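Local coordinates for biotin binding protein A (Gallus gallus, PDB 2C1S) that binds biotin as a member of the avidin family, at the interface of chains A and B. Sequence-based numbering; all coordinates share one arbitrary frame. Chains: chain A/B, Biotin binding protein A.

Contacts 1 and 2 are neighbouring patches of one two-fold symmetric interface, with the centres of their C-alpha atoms about 10 Å apart. They share A:Arg102, A:Glu103 and A:Glu104, the segment where strand 93-102 of chain A runs out into a loop, and both draw on strand 78-87 of chain B. Contact 1 is tied by a salt bridge and a glutamine clamp, contact 2 mainly by side chains reading backbone carbonyls. The symmetry repeats each patch with the chains exchanged, so each is used twice in joining the two chains, one of the pairings within the deposited tetramer.

Contact 1: the interface of chains A and B. Residues chain A 102-105, 107-108, 111; chain B 62-63, 84, 86, 96.
A salt bridge joins A:Arg108 to B:Glu96. The extended side chain of A:Arg108 turns NE and NH2 side-on to one carboxylate oxygen, B:Glu96 OE2, which lies in the guanidinium plane at 2.7 Å from A:Arg108 NH2. That oxygen takes NE on its anti lone pair and NH2 nearly along its C-O axis, the two planes being 41° apart, and the double grip is likely to stabilise the carboxylate's charge.

Hydrogen bonds to backbone come from B:Gln84, stretched out with CG anti to its backbone N (chi1 -173°). Its amide clamps A:Val105: OE1 accepts from A:Val105 N at 2.9 Å, almost straight (172° at H), while B:Gln84 NE2 donates to A:Val105 O at 3.0 Å. Water 1 joins the same B:Gln84 OE1 to A:Arg102 NE and A:Glu103 O. Beyond the clamp, B:Gln62 NE2 meets the anti lone pair of A:Glu104 OE2 at 2.7 Å, on a strongly bent path, and water 2 links A:Glu104 OE1 to B:Gln62 O.

Apolar packing centres on the B:Phe86 ring. A:Arg108 CA, CB and CG run over one face, CA 3.8 Å from the centroid, while A:Val105 CG2 comes to the CZ end, 3.8 Å from B:Phe86 CZ. An alanine in place of A:Arg108 would probably cost B:Glu96 OE2 both donors of its salt bridge and thin the cover on B:Phe86, although CA and CB would remain.

Within the fold, the loop after strand 93-102 and the start of 3-10 helix 108-113 of chain A lie across strands 78-87 and 93-102 of chain B's barrel, and the loop before strand 66-71 of chain B flanks A:Glu104.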
loop_
_atom_site.group_PDB
_atom_site.type_symbol
_atom_site.label_atom_id
_atom_site.label_comp_id
_atom_site.label_asym_id
_atom_site.label_seq_id
_atom_site.Cartn_x
_atom_site.Cartn_y
_atom_site.Cartn_z
ATOM N N ARG A 102 0.930 -0.194 -11.227
ATOM C CA ARG A 102 2.365 0.087 -11.480
ATOM C C ARG A 102 2.493 0.798 -12.832
ATOM O O ARG A 102 2.170 0.209 -13.871
ATOM C CB ARG A 102 3.147 -1.207 -11.555
ATOM C CG ARG A 102 4.667 -1.022 -11.738
ATOM C CD ARG A 102 5.213 -0.830 -10.396
ATOM N NE ARG A 102 6.643 -0.558 -10.299
ATOM C CZ ARG A 102 7.355 -0.938 -9.241
ATOM N NH1 ARG A 102 8.634 -0.634 -9.167
ATOM N NH2 ARG A 102 6.769 -1.637 -8.256
ATOM N N GLU A 103 2.950 2.040 -12.792
ATOM C CA GLU A 103 3.398 2.763 -13.987
ATOM C C GLU A 103 4.740 2.270 -14.540
ATOM O O GLU A 103 5.668 1.957 -13.781
ATOM C CB GLU A 103 3.620 4.221 -13.610
ATOM C CG GLU A 103 2.495 5.141 -13.939
ATOM C CD GLU A 103 2.887 6.583 -13.728
ATOM O OE1 GLU A 103 4.041 6.949 -14.070
ATOM O OE2 GLU A 103 2.040 7.347 -13.220
ATOM N N GLU A 104 4.867 2.280 -15.873
ATOM C CA GLU A 104 6.168 2.080 -16.495
ATOM C C GLU A 104 6.991 3.378 -16.360
ATOM O O GLU A 104 6.540 4.447 -16.758
ATOM C CB GLU A 104 5.992 1.668 -17.960
ATOM C CG GLU A 104 7.292 1.286 -18.580
ATOM C CD GLU A 104 7.214 1.278 -20.098
ATOM O OE1 GLU A 104 6.751 0.273 -20.651
ATOM O OE2 GLU A 104 7.621 2.294 -20.717
ATOM N N VAL A 105 8.169 3.321 -15.747
ATOM C CA VAL A 105 8.926 4.570 -15.562
ATOM C C VAL A 105 10.202 4.588 -16.408
ATOM O O VAL A 105 10.714 3.516 -16.741
ATOM C CB VAL A 105 9.228 4.856 -14.087
ATOM C CG1 VAL A 105 7.922 5.237 -13.350
ATOM C CG2 VAL A 105 9.969 3.705 -13.453
ATOM N N SER A 107 13.346 5.470 -15.884
ATOM C CA SER A 107 14.587 4.944 -15.307
ATOM C C SER A 107 14.404 4.380 -13.921
ATOM O O SER A 107 13.364 4.590 -13.280
ATOM C CB SER A 107 15.701 6.002 -15.307
ATOM O OG SER A 107 15.540 6.924 -14.260
ATOM N N ARG A 108 15.413 3.667 -13.446
ATOM C CA ARG A 108 15.294 2.998 -12.163
ATOM C C ARG A 108 15.143 3.983 -11.013
ATOM O O ARG A 108 14.342 3.752 -10.092
ATOM C CB ARG A 108 16.473 2.088 -11.908
ATOM C CG ARG A 108 16.180 1.097 -10.837
ATOM C CD ARG A 108 17.421 0.431 -10.375
ATOM N NE ARG A 108 17.143 -0.440 -9.248
ATOM C CZ ARG A 108 18.076 -1.091 -8.577
ATOM N NH1 ARG A 108 19.354 -0.946 -8.937
ATOM N NH2 ARG A 108 17.740 -1.884 -7.553
ATOM N N THR A 111 11.642 4.645 -9.783
ATOM C CA THR A 111 10.795 3.560 -9.280
ATOM C C THR A 111 9.978 3.924 -8.060
ATOM O O THR A 111 8.817 3.465 -7.930
ATOM C CB THR A 111 11.561 2.241 -9.124
ATOM O OG1 THR A 111 12.614 2.379 -8.171
ATOM C CG2 THR A 111 12.157 1.900 -10.413
ATOM N N GLN B 62 12.709 1.135 -22.567
ATOM C CA GLN B 62 12.229 0.948 -21.193
ATOM C C GLN B 62 11.545 -0.403 -21.135
ATOM O O GLN B 62 10.768 -0.745 -22.032
ATOM C CB GLN B 62 11.241 2.051 -20.818
ATOM C CG GLN B 62 11.797 3.462 -20.923
ATOM C CD GLN B 62 10.729 4.537 -20.724
ATOM O OE1 GLN B 62 10.986 5.711 -20.993
ATOM N NE2 GLN B 62 9.539 4.152 -20.224
ATOM N N GLN B 63 11.855 -1.194 -20.116
ATOM C CA GLN B 63 11.252 -2.518 -19.985
ATOM C C GLN B 63 9.796 -2.422 -19.524
ATOM O O GLN B 63 9.464 -1.504 -18.760
ATOM C CB GLN B 63 12.066 -3.358 -19.019
ATOM C CG GLN B 63 13.523 -3.461 -19.452
ATOM C CD GLN B 63 13.647 -4.300 -20.689
ATOM O OE1 GLN B 63 12.915 -5.286 -20.863
ATOM N NE2 GLN B 63 14.559 -3.915 -21.572
ATOM N N GLN B 84 8.717 -3.824 -12.604
ATOM C CA GLN B 84 9.369 -3.486 -13.854
ATOM C C GLN B 84 10.835 -3.865 -13.670
ATOM O O GLN B 84 11.401 -3.710 -12.589
ATOM C CB GLN B 84 9.244 -1.991 -14.131
ATOM C CG GLN B 84 9.752 -1.490 -15.522
ATOM C CD GLN B 84 9.576 0.021 -15.717
ATOM O OE1 GLN B 84 8.989 0.729 -14.880
ATOM N NE2 GLN B 84 10.090 0.534 -16.840
ATOM N N PHE B 86 14.883 -3.344 -14.779
ATOM C CA PHE B 86 15.827 -2.297 -15.195
ATOM C C PHE B 86 17.160 -2.948 -15.393
ATOM O O PHE B 86 17.469 -3.902 -14.694
ATOM C CB PHE B 86 15.955 -1.237 -14.099
ATOM C CG PHE B 86 14.671 -0.555 -13.808
ATOM C CD1 PHE B 86 14.264 0.546 -14.540
ATOM C CD2 PHE B 86 13.820 -1.084 -12.839
ATOM C CE1 PHE B 86 13.024 1.153 -14.267
ATOM C CE2 PHE B 86 12.584 -0.484 -12.577
ATOM C CZ PHE B 86 12.189 0.605 -13.305
ATOM N N GLU B 96 12.260 -4.417 -9.880
ATOM C CA GLU B 96 11.794 -3.567 -8.772
ATOM C C GLU B 96 10.304 -3.938 -8.653
ATOM O O GLU B 96 9.567 -3.797 -9.619
ATOM C CB GLU B 96 11.904 -2.077 -9.139
ATOM C CG GLU B 96 13.327 -1.465 -9.099
ATOM C CD GLU B 96 13.933 -1.396 -7.680
ATOM O OE1 GLU B 96 13.205 -1.471 -6.674
ATOM O OE2 GLU B 96 15.168 -1.239 -7.561
HETATM O O HOH W 1 7.661 0.796 -12.564
HETATM O O HOH W 2 8.232 -1.400 -22.504
#

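Contact 2: the interface of chains A and B. Residues chain A 69, 71-72, 75-78, 102-104; chain B 53-55, 64-67, 82.
Side-chain hydrogen bonds to backbone carbonyls dominate this patch. B:Gln55, bent at chi2 (-84°), inserts its amide among the carbonyls of the chain A turn, so that one nitrogen serves two acceptors. B:Gln55 NE2 donates to A:Trp72 O at 2.9 Å, on a lone pair and within the plane of the glutamine amide, and to A:Ser77 O at 2.7 Å, tilted out of that plane. The amide spans residues on both sides of the turn, which is likely to hold the two limbs together. In the reverse direction A:Gln71, its CG anti to the backbone N, reaches NE2 to B:Gln54 O at 2.8 Å from above the carbonyl plane. A:Gln71 and B:Gln55 run antiparallel alongside one another, their amide planes 42° apart.

The hydroxyl of B:Thr65 occupies the crowded position between its backbone N and carbonyl carbon (chi1 58°). There B:Thr65 OG1 donates to A:Asp76 O at 2.7 Å, on a lone pair, and pairs with A:Thr78 OG1 at 2.8 Å. With its proton given to the carbonyl, it would presumably accept from A:Thr78.

Water extends this network. Water 3 joins B:Thr65 N, A:Asp76 O and A:Glu104 OE1, while water 4 bridges A:Asp76 OD1 and B:Gln55 OE1.

Apolar contacts flank these bonds. The methyl of B:Thr65 turns away from its hydroxyl's partners, CG2 resting 3.5 Å from A:Glu104 CA. B:Val82 CG2 packs 3.6 Å from A:Arg102 CB and also against the methyl A:Thr78 CG2.

Within the fold, the turn of chain A joining strands 66-71 and 78-87 receives B:Gln55 and B:Thr65, the latter from the loop before strand 66-71. Strand 66-71 of chain A meets the end of strand 48-54 and the start of 66-71 of chain B, strand 78-87 of each chain contributes A:Thr78 and B:Val82, and the segment A:Arg102 to A:Glu104 borders B:Thr65 and B:Val82.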
loop_
_atom_site.group_PDB
_atom_site.type_symbol
_atom_site.label_atom_id
_atom_site.label_comp_id
_atom_site.label_asym_id
_atom_site.label_seq_id
_atom_site.Cartn_x
_atom_site.Cartn_y
_atom_site.Cartn_z
ATOM N N THR A 69 -3.679 -10.348 -12.266
ATOM C CA THR A 69 -2.992 -9.282 -12.956
ATOM C C THR A 69 -3.799 -8.829 -14.150
ATOM O O THR A 69 -4.305 -9.667 -14.932
ATOM C CB THR A 69 -1.611 -9.755 -13.479
ATOM O OG1 THR A 69 -0.824 -10.209 -12.390
ATOM C CG2 THR A 69 -0.887 -8.615 -14.295
ATOM N N GLN A 71 -3.512 -6.764 -17.673
ATOM C CA GLN A 71 -2.618 -6.224 -18.695
ATOM C C GLN A 71 -3.373 -5.217 -19.565
ATOM O O GLN A 71 -3.970 -5.582 -20.591
ATOM C CB GLN A 71 -2.067 -7.401 -19.512
ATOM C CG GLN A 71 -0.970 -7.112 -20.546
ATOM C CD GLN A 71 -0.925 -8.241 -21.573
ATOM O OE1 GLN A 71 -1.849 -8.356 -22.372
ATOM N NE2 GLN A 71 0.126 -9.102 -21.526
ATOM N N TRP A 72 -3.372 -3.956 -19.139
ATOM C CA TRP A 72 -4.160 -2.900 -19.775
ATOM C C TRP A 72 -3.767 -2.778 -21.222
ATOM O O TRP A 72 -2.582 -2.721 -21.536
ATOM C CB TRP A 72 -3.955 -1.557 -19.070
ATOM C CG TRP A 72 -4.301 -1.648 -17.609
ATOM C CD1 TRP A 72 -3.424 -1.608 -16.569
ATOM C CD2 TRP A 72 -5.616 -1.847 -17.026
ATOM N NE1 TRP A 72 -4.103 -1.741 -15.370
ATOM C CE2 TRP A 72 -5.443 -1.897 -15.619
ATOM C CE3 TRP A 72 -6.914 -1.974 -17.552
ATOM C CZ2 TRP A 72 -6.520 -2.060 -14.731
ATOM C CZ3 TRP A 72 -7.987 -2.120 -16.670
ATOM C CH2 TRP A 72 -7.787 -2.166 -15.272
ATOM N N ALA A 75 -2.764 1.191 -21.994
ATOM C CA ALA A 75 -1.781 1.838 -21.115
ATOM C C ALA A 75 -0.558 0.956 -20.882
ATOM O O ALA A 75 -0.628 -0.264 -21.047
ATOM C CB ALA A 75 -2.433 2.234 -19.780
ATOM N N ASP A 76 0.558 1.584 -20.510
ATOM C CA ASP A 76 1.808 0.861 -20.253
ATOM C C ASP A 76 1.921 0.318 -18.837
ATOM O O ASP A 76 2.883 -0.347 -18.489
ATOM C CB ASP A 76 2.996 1.750 -20.609
ATOM C CG ASP A 76 2.934 2.209 -22.049
ATOM O OD1 ASP A 76 2.442 1.404 -22.865
ATOM O OD2 ASP A 76 3.328 3.356 -22.369
ATOM N N SER A 77 0.890 0.551 -18.052
ATOM C CA SER A 77 0.900 0.197 -16.644
ATOM C C SER A 77 0.331 -1.217 -16.488
ATOM O O SER A 77 -0.226 -1.788 -17.442
ATOM C CB SER A 77 0.008 1.196 -15.921
ATOM O OG SER A 77 -1.290 1.109 -16.482
ATOM N N THR A 78 0.445 -1.766 -15.283
ATOM C CA THR A 78 -0.081 -3.084 -14.956
ATOM C C THR A 78 -0.702 -2.927 -13.586
ATOM O O THR A 78 -0.152 -2.231 -12.738
ATOM C CB THR A 78 1.018 -4.177 -14.911
ATOM O OG1 THR A 78 1.489 -4.396 -16.253
ATOM C CG2 THR A 78 0.469 -5.474 -14.427
ATOM N N ARG A 102 0.930 -0.194 -11.227
ATOM C CA ARG A 102 2.365 0.087 -11.480
ATOM C C ARG A 102 2.493 0.798 -12.832
ATOM O O ARG A 102 2.170 0.209 -13.871
ATOM C CB ARG A 102 3.147 -1.207 -11.555
ATOM C CG ARG A 102 4.667 -1.022 -11.738
ATOM C CD ARG A 102 5.213 -0.830 -10.396
ATOM N NE ARG A 102 6.643 -0.558 -10.299
ATOM C CZ ARG A 102 7.355 -0.938 -9.241
ATOM N NH1 ARG A 102 8.634 -0.634 -9.167
ATOM N NH2 ARG A 102 6.769 -1.637 -8.256
ATOM N N GLU A 103 2.950 2.040 -12.792
ATOM C CA GLU A 103 3.398 2.763 -13.987
ATOM C C GLU A 103 4.740 2.270 -14.540
ATOM O O GLU A 103 5.668 1.957 -13.781
ATOM C CB GLU A 103 3.620 4.221 -13.610
ATOM C CG GLU A 103 2.495 5.141 -13.939
ATOM C CD GLU A 103 2.887 6.583 -13.728
ATOM O OE1 GLU A 103 4.041 6.949 -14.070
ATOM O OE2 GLU A 103 2.040 7.347 -13.220
ATOM N N GLU A 104 4.867 2.280 -15.873
ATOM C CA GLU A 104 6.168 2.080 -16.495
ATOM C C GLU A 104 6.991 3.378 -16.360
ATOM O O GLU A 104 6.540 4.447 -16.758
ATOM C CB GLU A 104 5.992 1.668 -17.960
ATOM C CG GLU A 104 7.292 1.286 -18.580
ATOM C CD GLU A 104 7.214 1.278 -20.098
ATOM O OE1 GLU A 104 6.751 0.273 -20.651
ATOM O OE2 GLU A 104 7.621 2.294 -20.717
ATOM N N ALA B 53 1.393 -11.911 -16.058
ATOM C CA ALA B 53 1.335 -11.306 -17.389
ATOM C C ALA B 53 2.237 -10.104 -17.430
ATOM O O ALA B 53 2.355 -9.379 -16.439
ATOM C CB ALA B 53 -0.056 -10.886 -17.750
ATOM N N GLN B 54 2.836 -9.883 -18.605
ATOM C CA GLN B 54 3.703 -8.740 -18.885
ATOM C C GLN B 54 3.246 -7.951 -20.115
ATOM O O GLN B 54 2.796 -8.547 -21.120
ATOM C CB GLN B 54 5.149 -9.212 -19.085
ATOM C CG GLN B 54 6.080 -8.043 -19.269
ATOM C CD GLN B 54 7.526 -8.434 -19.393
ATOM O OE1 GLN B 54 7.858 -9.352 -20.135
ATOM N NE2 GLN B 54 8.409 -7.711 -18.673
ATOM N N GLN B 55 3.336 -6.624 -20.031
ATOM C CA GLN B 55 3.066 -5.776 -21.181
ATOM C C GLN B 55 4.083 -6.062 -22.304
ATOM O O GLN B 55 5.199 -6.489 -22.039
ATOM C CB GLN B 55 3.051 -4.287 -20.832
ATOM C CG GLN B 55 1.949 -3.884 -19.851
ATOM C CD GLN B 55 0.611 -3.635 -20.511
ATOM O OE1 GLN B 55 0.455 -3.703 -21.745
ATOM N NE2 GLN B 55 -0.365 -3.313 -19.699
ATOM N N PRO B 64 8.925 -3.338 -20.023
ATOM C CA PRO B 64 7.490 -3.251 -19.731
ATOM C C PRO B 64 7.120 -3.722 -18.344
ATOM O O PRO B 64 7.796 -4.600 -17.763
ATOM C CB PRO B 64 6.854 -4.150 -20.800
ATOM C CG PRO B 64 7.905 -5.149 -21.115
ATOM C CD PRO B 64 9.225 -4.424 -20.974
ATOM N N THR B 65 6.028 -3.164 -17.825
ATOM C CA THR B 65 5.553 -3.561 -16.504
ATOM C C THR B 65 4.932 -4.961 -16.568
ATOM O O THR B 65 4.552 -5.433 -17.650
ATOM C CB THR B 65 4.521 -2.571 -15.949
ATOM O OG1 THR B 65 3.429 -2.485 -16.874
ATOM C CG2 THR B 65 5.147 -1.179 -15.712
ATOM N N PHE B 66 4.876 -5.635 -15.417
ATOM C CA PHE B 66 4.316 -6.963 -15.301
ATOM C C PHE B 66 3.820 -7.222 -13.882
ATOM O O PHE B 66 4.163 -6.491 -12.947
ATOM C CB PHE B 66 5.386 -8.015 -15.652
ATOM C CG PHE B 66 6.560 -8.016 -14.732
ATOM C CD1 PHE B 66 6.652 -8.955 -13.714
ATOM C CD2 PHE B 66 7.632 -7.110 -14.928
ATOM C CE1 PHE B 66 7.769 -8.984 -12.848
ATOM C CE2 PHE B 66 8.751 -7.125 -14.059
ATOM C CZ PHE B 66 8.828 -8.066 -13.038
ATOM N N GLY B 67 3.038 -8.279 -13.710
ATOM C CA GLY B 67 2.501 -8.607 -12.422
ATOM C C GLY B 67 2.300 -10.101 -12.334
ATOM O O GLY B 67 2.153 -10.789 -13.369
ATOM N N VAL B 82 3.842 -6.706 -8.388
ATOM C CA VAL B 82 3.798 -5.944 -9.631
ATOM C C VAL B 82 5.091 -5.136 -9.768
ATOM O O VAL B 82 5.605 -4.637 -8.775
ATOM C CB VAL B 82 2.518 -5.081 -9.728
ATOM C CG1 VAL B 82 2.538 -3.874 -8.727
ATOM C CG2 VAL B 82 2.283 -4.659 -11.158
HETATM O O HOH W 3 4.849 -1.518 -19.900
HETATM O O HOH W 4 1.662 -1.271 -23.416
#